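Local coordinates for putative lipoprotein (Bacteroides fragilis, PDB 3NQI), which is of unestablished function but may bind lipid, and binds cadmium ions in the crystal, at residues Ala182-Arg187 with Tyr224-Glu229. Residues are numbered along the deposited sequence; the frame is centred on the assembly and turned at random.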
ATOM      1  N   ALA A 182     -13.368  14.303  11.235  1.00 26.27           N
ATOM      2  CA  ALA A 182     -12.695  14.799  12.452  1.00 28.15           C
ATOM      3  C   ALA A 182     -12.926  13.917  13.690  1.00 29.72           C
ATOM      4  O   ALA A 182     -12.003  13.764  14.500  1.00 32.61           O
ATOM      5  CB  ALA A 182     -13.096  16.261  12.746  1.00 28.19           C
ATOM      6  N   GLU A 183     -14.097  13.284  13.802  1.00 26.97           N
ATOM      7  CA  GLU A 183     -14.432  12.469  14.960  1.00 30.05           C
ATOM      8  C   GLU A 183     -13.825  11.059  14.971  1.00 30.27           C
ATOM      9  O   GLU A 183     -13.797  10.414  16.012  1.00 29.97           O
ATOM     10  CB  GLU A 183     -15.955  12.363  15.088  1.00 31.46           C
ATOM     11  N   ARG A 184     -13.349  10.553  13.823  1.00 27.12           N
ATOM     12  CA  ARG A 184     -12.862   9.193  13.763  1.00 23.35           C
ATOM     13  C   ARG A 184     -11.667   9.012  14.682  1.00 22.90           C
ATOM     14  O   ARG A 184     -10.720   9.802  14.645  1.00 23.48           O
ATOM     15  CB  ARG A 184     -12.514   8.794  12.318  1.00 23.27           C
ATOM     16  CG  ARG A 184     -13.737   8.612  11.460  1.00 22.99           C
ATOM     17  CD  ARG A 184     -13.330   8.373  10.042  1.00 21.88           C
ATOM     18  NE  ARG A 184     -14.369   7.689   9.293  1.00 22.67           N
ATOM     19  CZ  ARG A 184     -15.429   8.292   8.781  1.00 22.03           C
ATOM     20  NH1 ARG A 184     -15.650   9.602   8.975  1.00 29.60           N
ATOM     21  NH2 ARG A 184     -16.354   7.578   8.138  1.00 28.95           N
ATOM     22  N   ALA A 185     -11.731   7.974  15.500  1.00 22.18           N
ATOM     23  CA  ALA A 185     -10.728   7.713  16.553  1.00 25.56           C
ATOM     24  C   ALA A 185     -10.359   6.253  16.739  1.00 26.15           C
ATOM     25  O   ALA A 185      -9.548   5.925  17.638  1.00 28.97           O
ATOM     26  CB  ALA A 185     -11.193   8.336  17.959  1.00 25.91           C
ATOM     27  N   THR A 186     -10.871   5.362  15.898  1.00 26.60           N
ATOM     28  CA  THR A 186     -10.595   3.935  16.072  1.00 26.78           C
ATOM     29  C   THR A 186      -9.342   3.534  15.276  1.00 26.37           C
ATOM     30  O   THR A 186      -9.332   3.592  14.070  1.00 25.71           O
ATOM     31  CB  THR A 186     -11.813   3.094  15.691  1.00 28.59           C
ATOM     32  OG1 THR A 186     -12.943   3.570  16.438  1.00 28.45           O
ATOM     33  CG2 THR A 186     -11.567   1.539  15.958  1.00 27.79           C
ATOM     34  N   ARG A 187      -8.297   3.109  15.975  1.00 26.39           N
ATOM     35  CA  ARG A 187      -7.051   2.785  15.320  1.00 27.93           C
ATOM     36  C   ARG A 187      -7.176   1.522  14.458  1.00 27.43           C
ATOM     37  O   ARG A 187      -7.737   0.518  14.904  1.00 27.88           O
ATOM     38  CB  ARG A 187      -5.923   2.595  16.337  1.00 28.13           C
ATOM     39  CG  ARG A 187      -4.561   2.415  15.678  1.00 25.86           C
ATOM     40  CD  ARG A 187      -3.474   2.268  16.726  1.00 32.43           C
ATOM     41  NE  ARG A 187      -3.676   1.070  17.505  1.00 38.78           N
ATOM     42  CZ  ARG A 187      -3.233   0.859  18.745  1.00 43.19           C
ATOM     43  NH1 ARG A 187      -2.576   1.785  19.425  1.00 41.71           N
ATOM     44  NH2 ARG A 187      -3.494  -0.296  19.333  1.00 49.07           N
ATOM     45  N   TYR A 224      -2.094  12.731  17.045  1.00 29.57           N
ATOM     46  CA  TYR A 224      -3.031  13.005  18.174  1.00 32.54           C
ATOM     47  C   TYR A 224      -4.503  12.944  17.856  1.00 30.89           C
ATOM     48  O   TYR A 224      -5.278  12.527  18.679  1.00 33.46           O
ATOM     49  CB  TYR A 224      -2.721  14.364  18.780  1.00 34.22           C
ATOM     50  CG  TYR A 224      -1.330  14.371  19.315  1.00 42.58           C
ATOM     51  CD1 TYR A 224      -0.971  13.500  20.328  1.00 50.28           C
ATOM     52  CD2 TYR A 224      -0.350  15.184  18.775  1.00 50.04           C
ATOM     53  CE1 TYR A 224       0.312  13.456  20.818  1.00 54.55           C
ATOM     54  CE2 TYR A 224       0.957  15.151  19.267  1.00 52.63           C
ATOM     55  CZ  TYR A 224       1.270  14.274  20.286  1.00 55.49           C
ATOM     56  OH  TYR A 224       2.534  14.201  20.803  1.00 63.78           O
ATOM     57  N   ASN A 225      -4.897  13.382  16.678  1.00 29.74           N
ATOM     58  CA  ASN A 225      -6.324  13.424  16.312  1.00 27.93           C
ATOM     59  C   ASN A 225      -6.472  13.332  14.815  1.00 26.34           C
ATOM     60  O   ASN A 225      -5.489  13.308  14.095  1.00 21.76           O
ATOM     61  CB  ASN A 225      -6.978  14.703  16.872  1.00 30.23           C
ATOM     62  CG  ASN A 225      -6.300  15.979  16.390  1.00 30.43           C
ATOM     63  OD1 ASN A 225      -6.318  16.293  15.215  1.00 24.46           O
ATOM     64  ND2 ASN A 225      -5.737  16.745  17.313  1.00 36.76           N
ATOM     65  N   ASN A 226      -7.701  13.293  14.335  1.00 23.85           N
ATOM     66  CA  ASN A 226      -7.942  13.135  12.939  1.00 22.69           C
ATOM     67  C   ASN A 226      -8.279  14.407  12.213  1.00 22.89           C
ATOM     68  O   ASN A 226      -8.933  14.374  11.183  1.00 21.85           O
ATOM     69  CB  ASN A 226      -9.079  12.129  12.752  1.00 24.13           C
ATOM     70  CG  ASN A 226      -8.870  11.291  11.503  1.00 23.64           C
ATOM     71  OD1 ASN A 226      -7.762  10.821  11.274  1.00 23.67           O
ATOM     72  ND2 ASN A 226      -9.919  11.115  10.693  1.00 20.39           N
ATOM     73  N   LYS A 227      -7.819  15.545  12.732  1.00 23.29           N
ATOM     74  CA  LYS A 227      -8.120  16.826  12.103  1.00 23.34           C
ATOM     75  C   LYS A 227      -6.959  17.260  11.199  1.00 22.46           C
ATOM     76  O   LYS A 227      -5.828  17.474  11.673  1.00 24.03           O
ATOM     77  CB  LYS A 227      -8.381  17.860  13.182  1.00 25.16           C
ATOM     78  CG  LYS A 227      -9.698  17.630  13.972  1.00 28.85           C
ATOM     79  CD  LYS A 227      -9.866  18.620  15.144  1.00 33.26           C
ATOM     80  CE  LYS A 227      -8.819  18.403  16.235  1.00 37.32           C
ATOM     81  NZ  LYS A 227      -9.125  19.143  17.480  1.00 44.57           N
ATOM     82  N   LEU A 228      -7.217  17.386   9.893  1.00 23.95           N
ATOM     83  CA  LEU A 228      -6.142  17.727   8.950  1.00 24.23           C
ATOM     84  C   LEU A 228      -5.533  19.109   9.277  1.00 25.98           C
ATOM     85  O   LEU A 228      -4.305  19.259   9.334  1.00 23.23           O
ATOM     86  CB  LEU A 228      -6.669  17.757   7.502  1.00 26.78           C
ATOM     87  CG  LEU A 228      -5.653  17.965   6.391  1.00 27.74           C
ATOM     88  CD1 LEU A 228      -4.603  16.832   6.408  1.00 25.29           C
ATOM     89  CD2 LEU A 228      -6.327  18.025   5.024  1.00 29.50           C
ATOM     90  N   GLU A 229      -6.399  20.095   9.488  1.00 26.57           N
ATOM     91  CA  GLU A 229      -5.990  21.495   9.781  1.00 31.14           C
ATOM     92  C   GLU A 229      -5.591  21.763  11.228  1.00 32.09           C
ATOM     93  O   GLU A 229      -5.534  22.894  11.641  1.00 38.35           O
ATOM     94  CB  GLU A 229      -7.086  22.494   9.387  1.00 32.69           C
ATOM     95  CG  GLU A 229      -7.505  22.446   7.914  1.00 41.22           C
ATOM     96  CD  GLU A 229      -6.317  22.570   6.951  1.00 56.73           C
ATOM     97  OE1 GLU A 229      -5.451  23.476   7.138  1.00 63.17           O
ATOM     98  OE2 GLU A 229      -6.247  21.749   6.002  1.00 66.88           O
TER
HETATM   99  O   HOH W   1     -10.016  13.091  16.044  1.00 39.46           O
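The side-chain amide of N226 has one face laid over R184: R184 CB sits beneath ND2 at 3.8 Å, and R184 O lies under the same face, 3.4 Å from N226 CB. At the edges of the amide the polar ends are taken up by other residues, OD1 receiving the NE of R131 and ND2 donating to I181 O near the end of helix 178-183, so each end of this buried amide has a partner, which sets which way round it is turned. Of the R184 side chain, CB makes the contact. With CG anti to its own carbonyl carbon (chi1 -71°), the extended chain carries the guanidinium off to salt bridges with E144 and D176.

A182 meets the loop through CB, against K227 CG (3.9 Å), and through its carbonyl O, which lies by N226 CB and accepts from a water at 2.6 Å; that water in turn accepts from N226 N at 2.9 Å, coupling the two backbones. Next door, K227 N donates to N225 OD1 (3.0 Å), in the carbonyl plane on a lone pair. This closes an Asx turn within the connection between antiparallel strands 214-221 and 234-241, which packs here against the C-terminal end of helix 178-183.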